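RNA-binding protein RMD9, mitochondrial (Saccharomyces cerevisiae S288C, PDB 7A9X) binds a dodecameric sequence element in the 3'-UTRs of mitochondrial mRNAs and takes part in the processing or stability of those transcripts. Local coordinates at residues Ile420-Ile423 with Asp424-Thr428; Ile432-Ile436 with Ile437-Ile441. One frame throughout, in Å; residues are numbered along the deposited sequence.

Contact 1: Ile420-Ile423 with Asp424-Thr428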
# COMPACT_ATOMS: atom_id res chain seq x y z
N ILE A 420 -13.40 -6.92 -23.28
CA ILE A 420 -13.24 -8.05 -22.37
C ILE A 420 -12.58 -9.22 -23.09
O ILE A 420 -11.63 -9.82 -22.59
CB ILE A 420 -14.61 -8.45 -21.77
CG1 ILE A 420 -15.27 -7.25 -21.10
CG2 ILE A 420 -14.45 -9.60 -20.78
CD1 ILE A 420 -16.64 -7.54 -20.54
N ASP A 421 -13.09 -9.56 -24.28
CA ASP A 421 -12.49 -10.62 -25.07
C ASP A 421 -11.10 -10.25 -25.56
O ASP A 421 -10.26 -11.14 -25.77
CB ASP A 421 -13.39 -10.97 -26.26
CG ASP A 421 -14.78 -11.40 -25.83
OD1 ASP A 421 -14.91 -12.00 -24.75
OD2 ASP A 421 -15.74 -11.12 -26.57
N PHE A 422 -10.82 -8.96 -25.74
CA PHE A 422 -9.49 -8.53 -26.16
C PHE A 422 -8.47 -8.79 -25.06
O PHE A 422 -7.39 -9.32 -25.32
CB PHE A 422 -9.52 -7.06 -26.55
CG PHE A 422 -8.17 -6.48 -26.89
CD1 PHE A 422 -7.57 -6.76 -28.11
CD2 PHE A 422 -7.51 -5.66 -25.99
CE1 PHE A 422 -6.32 -6.23 -28.42
CE2 PHE A 422 -6.27 -5.12 -26.30
CZ PHE A 422 -5.67 -5.40 -27.51
N ILE A 423 -8.80 -8.43 -23.81
CA ILE A 423 -7.87 -8.64 -22.71
C ILE A 423 -7.72 -10.13 -22.42
O ILE A 423 -6.60 -10.62 -22.19
CB ILE A 423 -8.33 -7.88 -21.45
CG1 ILE A 423 -8.40 -6.38 -21.74
CG2 ILE A 423 -7.38 -8.14 -20.29
CD1 ILE A 423 -7.12 -5.82 -22.27
N ASP A 424 -8.83 -10.87 -22.42
CA ASP A 424 -8.77 -12.31 -22.18
C ASP A 424 -7.88 -12.99 -23.20
O ASP A 424 -7.09 -13.88 -22.85
CB ASP A 424 -10.19 -12.89 -22.21
CG ASP A 424 -10.28 -14.24 -21.52
OD1 ASP A 424 -9.24 -14.75 -21.06
OD2 ASP A 424 -11.41 -14.78 -21.43
N LYS A 425 -7.97 -12.58 -24.46
CA LYS A 425 -7.13 -13.14 -25.51
C LYS A 425 -5.66 -12.78 -25.30
O LYS A 425 -4.78 -13.60 -25.59
CB LYS A 425 -7.62 -12.64 -26.87
CG LYS A 425 -6.66 -12.86 -28.03
CD LYS A 425 -7.21 -12.21 -29.29
CE LYS A 425 -6.20 -12.24 -30.43
NZ LYS A 425 -6.70 -11.49 -31.62
N ASN A 426 -5.38 -11.58 -24.78
CA ASN A 426 -3.99 -11.15 -24.64
C ASN A 426 -3.26 -11.86 -23.51
O ASN A 426 -2.02 -11.89 -23.52
CB ASN A 426 -3.94 -9.63 -24.43
CG ASN A 426 -4.20 -8.86 -25.71
OD1 ASN A 426 -4.86 -9.36 -26.63
ND2 ASN A 426 -3.67 -7.64 -25.78
N TYR A 427 -3.98 -12.43 -22.54
CA TYR A 427 -3.32 -13.24 -21.52
C TYR A 427 -2.57 -14.40 -22.14
O TYR A 427 -1.43 -14.69 -21.77
CB TYR A 427 -4.35 -13.76 -20.50
CG TYR A 427 -4.89 -12.71 -19.56
CD1 TYR A 427 -4.06 -12.09 -18.64
CD2 TYR A 427 -6.24 -12.37 -19.57
CE1 TYR A 427 -4.56 -11.13 -17.76
CE2 TYR A 427 -6.74 -11.42 -18.70
CZ TYR A 427 -5.90 -10.80 -17.80
OH TYR A 427 -6.40 -9.86 -16.93
N THR A 428 -3.20 -15.08 -23.11
CA THR A 428 -2.56 -16.21 -23.77
C THR A 428 -1.57 -15.75 -24.84
O THR A 428 -0.54 -16.41 -25.04
CB THR A 428 -3.62 -17.12 -24.39
OG1 THR A 428 -4.64 -17.40 -23.42
CG2 THR A 428 -3.00 -18.43 -24.85
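The carbonyl oxygen of I423 takes two backbone N-H groups, a bond from Y427 N at 3.2 Å and a weak one from N426 N at 3.0 Å, inside the alpha helix 417-429 of a pentatricopeptide repeat protein. The same i to i+4 ladder begins earlier in the segment: D424 N reaches I420 O at 3.0 Å with a nearly straight N-H...O angle of 167°, and K425 N reaches D421 O. One turn apart, I423 and Y427 meet on the face that packs against helices 401-410 and 436-445. With CG2 anti to its backbone N, beside the carbonyl carbon, I423 brings this methyl to Y427 CE2, 3.7 Å away. A branched aliphatic chain suits a buried place between helices, since F404 and M407 of helix 401-410 lie against it. Tyrosine suits its place because the ring packs while the hydroxyl, in this buried setting, finds a hydrogen bond with N405. On another side of the helix the F422 ring, swung round by a chi1 of 175°, has the N426 amide over one face, toward its rim, the planes 59° apart, and meets F383 edge-to-face. D421 forms a salt bridge with R417 and D424 one with R460. D424 also lays its CB against the helix backbone, 3.4 Å from I420 O.

Contact 2: Ile432-Ile436 with Ile437-Ile441. With nucleotides of chain B.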
# COMPACT_ATOMS: atom_id res chain seq x y z
N ILE A 432 1.19 -14.94 -20.32
CA ILE A 432 1.21 -14.32 -19.00
C ILE A 432 1.11 -15.38 -17.92
O ILE A 432 0.21 -16.23 -17.97
CB ILE A 432 0.08 -13.29 -18.85
CG1 ILE A 432 0.03 -12.36 -20.05
CG2 ILE A 432 0.27 -12.50 -17.58
CD1 ILE A 432 1.25 -11.51 -20.20
N PRO A 433 2.01 -15.39 -16.93
CA PRO A 433 1.80 -16.23 -15.75
C PRO A 433 0.51 -15.85 -15.05
O PRO A 433 0.38 -14.73 -14.53
CB PRO A 433 3.03 -15.94 -14.88
CG PRO A 433 4.07 -15.44 -15.84
CD PRO A 433 3.31 -14.69 -16.90
N ARG A 434 -0.46 -16.76 -15.03
CA ARG A 434 -1.81 -16.42 -14.58
C ARG A 434 -1.95 -16.58 -13.07
O ARG A 434 -1.39 -17.50 -12.47
CB ARG A 434 -2.83 -17.30 -15.30
CG ARG A 434 -2.78 -17.20 -16.82
CD ARG A 434 -3.13 -15.79 -17.28
NE ARG A 434 -4.47 -15.39 -16.87
CZ ARG A 434 -5.57 -15.66 -17.55
NH1 ARG A 434 -6.75 -15.26 -17.09
NH2 ARG A 434 -5.50 -16.34 -18.69
N THR A 435 -2.70 -15.67 -12.46
CA THR A 435 -3.15 -15.77 -11.08
C THR A 435 -4.67 -15.81 -11.06
O THR A 435 -5.33 -15.67 -12.09
CB THR A 435 -2.64 -14.60 -10.23
OG1 THR A 435 -3.41 -13.43 -10.53
CG2 THR A 435 -1.17 -14.32 -10.50
N ILE A 436 -5.23 -16.00 -9.86
CA ILE A 436 -6.68 -16.01 -9.72
C ILE A 436 -7.30 -14.63 -9.87
O ILE A 436 -8.52 -14.53 -10.01
CB ILE A 436 -7.09 -16.61 -8.35
CG1 ILE A 436 -6.62 -15.70 -7.21
CG2 ILE A 436 -6.52 -18.01 -8.19
CD1 ILE A 436 -7.05 -16.20 -5.84
N ILE A 437 -6.49 -13.57 -9.85
CA ILE A 437 -7.03 -12.22 -9.96
C ILE A 437 -7.71 -12.02 -11.31
O ILE A 437 -8.82 -11.48 -11.38
CB ILE A 437 -5.92 -11.17 -9.75
CG1 ILE A 437 -5.11 -11.48 -8.49
CG2 ILE A 437 -6.52 -9.77 -9.69
CD1 ILE A 437 -5.90 -11.43 -7.21
N SER A 438 -7.06 -12.46 -12.39
CA SER A 438 -7.63 -12.28 -13.73
C SER A 438 -8.98 -12.99 -13.85
O SER A 438 -9.96 -12.41 -14.33
CB SER A 438 -6.66 -12.81 -14.78
OG SER A 438 -6.35 -14.17 -14.55
N TYR A 439 -9.04 -14.25 -13.41
CA TYR A 439 -10.29 -15.00 -13.51
C TYR A 439 -11.39 -14.36 -12.66
O TYR A 439 -12.56 -14.42 -13.03
CB TYR A 439 -10.06 -16.45 -13.10
CG TYR A 439 -9.03 -17.16 -13.96
CD1 TYR A 439 -7.67 -17.09 -13.66
CD2 TYR A 439 -9.42 -17.90 -15.07
CE1 TYR A 439 -6.73 -17.73 -14.44
CE2 TYR A 439 -8.48 -18.55 -15.86
CZ TYR A 439 -7.14 -18.46 -15.54
OH TYR A 439 -6.20 -19.10 -16.32
N ARG A 440 -11.02 -13.75 -11.53
CA ARG A 440 -12.00 -13.00 -10.75
C ARG A 440 -12.51 -11.79 -11.53
O ARG A 440 -13.72 -11.54 -11.57
CB ARG A 440 -11.40 -12.56 -9.42
CG ARG A 440 -11.31 -13.67 -8.38
CD ARG A 440 -10.55 -13.21 -7.15
NE ARG A 440 -10.52 -14.24 -6.12
CZ ARG A 440 -9.80 -14.17 -5.01
NH1 ARG A 440 -9.05 -13.10 -4.77
NH2 ARG A 440 -9.84 -15.16 -4.13
N ILE A 441 -11.60 -11.04 -12.16
CA ILE A 441 -12.00 -9.84 -12.88
C ILE A 441 -12.79 -10.19 -14.13
O ILE A 441 -13.76 -9.51 -14.48
CB ILE A 441 -10.76 -8.98 -13.21
CG1 ILE A 441 -10.04 -8.58 -11.93
CG2 ILE A 441 -11.16 -7.75 -14.01
CD1 ILE A 441 -8.66 -8.02 -12.16
P U B 11 -9.25 -3.32 -8.07
OP1 U B 11 -10.32 -2.45 -8.61
OP2 U B 11 -8.60 -2.97 -6.78
O5' U B 11 -9.82 -4.80 -7.95
C5' U B 11 -10.54 -5.40 -9.01
C4' U B 11 -10.84 -6.85 -8.73
O4' U B 11 -9.61 -7.62 -8.74
C3' U B 11 -11.45 -7.16 -7.38
O3' U B 11 -12.84 -6.91 -7.32
C2' U B 11 -11.08 -8.62 -7.17
O2' U B 11 -11.93 -9.47 -7.93
C1' U B 11 -9.68 -8.66 -7.79
N1 U B 11 -8.63 -8.45 -6.78
C2 U B 11 -8.32 -9.50 -5.93
O2 U B 11 -8.87 -10.59 -5.98
N3 U B 11 -7.32 -9.23 -5.02
C4 U B 11 -6.63 -8.04 -4.88
O4 U B 11 -5.76 -7.95 -4.01
C5 U B 11 -7.01 -7.01 -5.79
C6 U B 11 -7.97 -7.25 -6.69
P U B 10 -4.96 -2.18 -5.23
OP1 U B 10 -6.03 -1.16 -5.08
OP2 U B 10 -4.85 -3.27 -4.22
O5' U B 10 -5.11 -2.84 -6.67
C5' U B 10 -5.47 -2.07 -7.80
C4' U B 10 -5.71 -2.95 -9.00
O4' U B 10 -4.52 -3.73 -9.26
C3' U B 10 -6.82 -3.98 -8.85
O3' U B 10 -8.09 -3.45 -9.18
C2' U B 10 -6.39 -5.11 -9.78
O2' U B 10 -6.80 -4.86 -11.11
C1' U B 10 -4.86 -5.02 -9.71
N1 U B 10 -4.26 -6.01 -8.78
C2 U B 10 -3.77 -7.18 -9.33
O2 U B 10 -3.81 -7.42 -10.52
N3 U B 10 -3.22 -8.05 -8.42
C4 U B 10 -3.12 -7.88 -7.06
O4 U B 10 -2.59 -8.76 -6.37
C5 U B 10 -3.65 -6.64 -6.57
C6 U B 10 -4.19 -5.77 -7.43
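The backbone runs extended through R434 and T435, then turns into helix 436-445, whose first turn closes with R440 N bonded to I436 O at 3.0 Å. T435 is the N-cap of this pentatricopeptide repeat helix. A chi1 of 76° sets its OG1 between backbone N and carbonyl carbon, where it accepts from I437 N at 3.2 Å and is also hydrogen-bonded to E401 of helix 401-410; a small hydroxyl residue suits a place that must satisfy an N-H at a helix start. R434 bends at chi2 and chi3 and grips one atom, S438 OG, side-on with two nitrogens, the bond from NH1 measuring 2.8 Å and that from NE 3.2 Å. The serine oxygen lies in the guanidinium plane, and E401 is a further partner. Y439 stacks on this guanidinium, almost parallel at 5°, an off-centre cation-pi pair with centres 4.3 Å apart; its hydroxyl lies over the middle of the guanidinium and R434 NH1 over the rim of the tyrosine ring, whose edge faces T435 O. Farther round, I436 CD1 sits over the R440 guanidinium. This arginine, extended from CG to NE and paired with D480 and D134, reaches the base of U11 of chain B: its NH1 donates to O2 at 2.8 Å. I437 packs against two successive nucleotides of chain B, its CG2 against U10 and its CD1 3.3 Å from U11 C2.

Overall arrangement
Contacts 1 and 2 follow each other in the chain, on helix 417-429 and at the start of helix 436-445, with centres about 11 Å apart. The short connection between them is tied back by a probable hydrogen bond from I432 N to Y427 O at 3.0 Å. Y427 also makes a cation-pi contact with R434, and its OH packs 3.7 Å from S438 CB, so the tyrosine of contact 1 lies against the polar cluster of contact 2. Their relation to the RNA differs: contact 2 touches U10 and U11 of chain B directly, whereas the nearest atom of contact 1 stays about 7 Å from the nucleic acid. E401 and N405 of helix 401-410 touch both contacts.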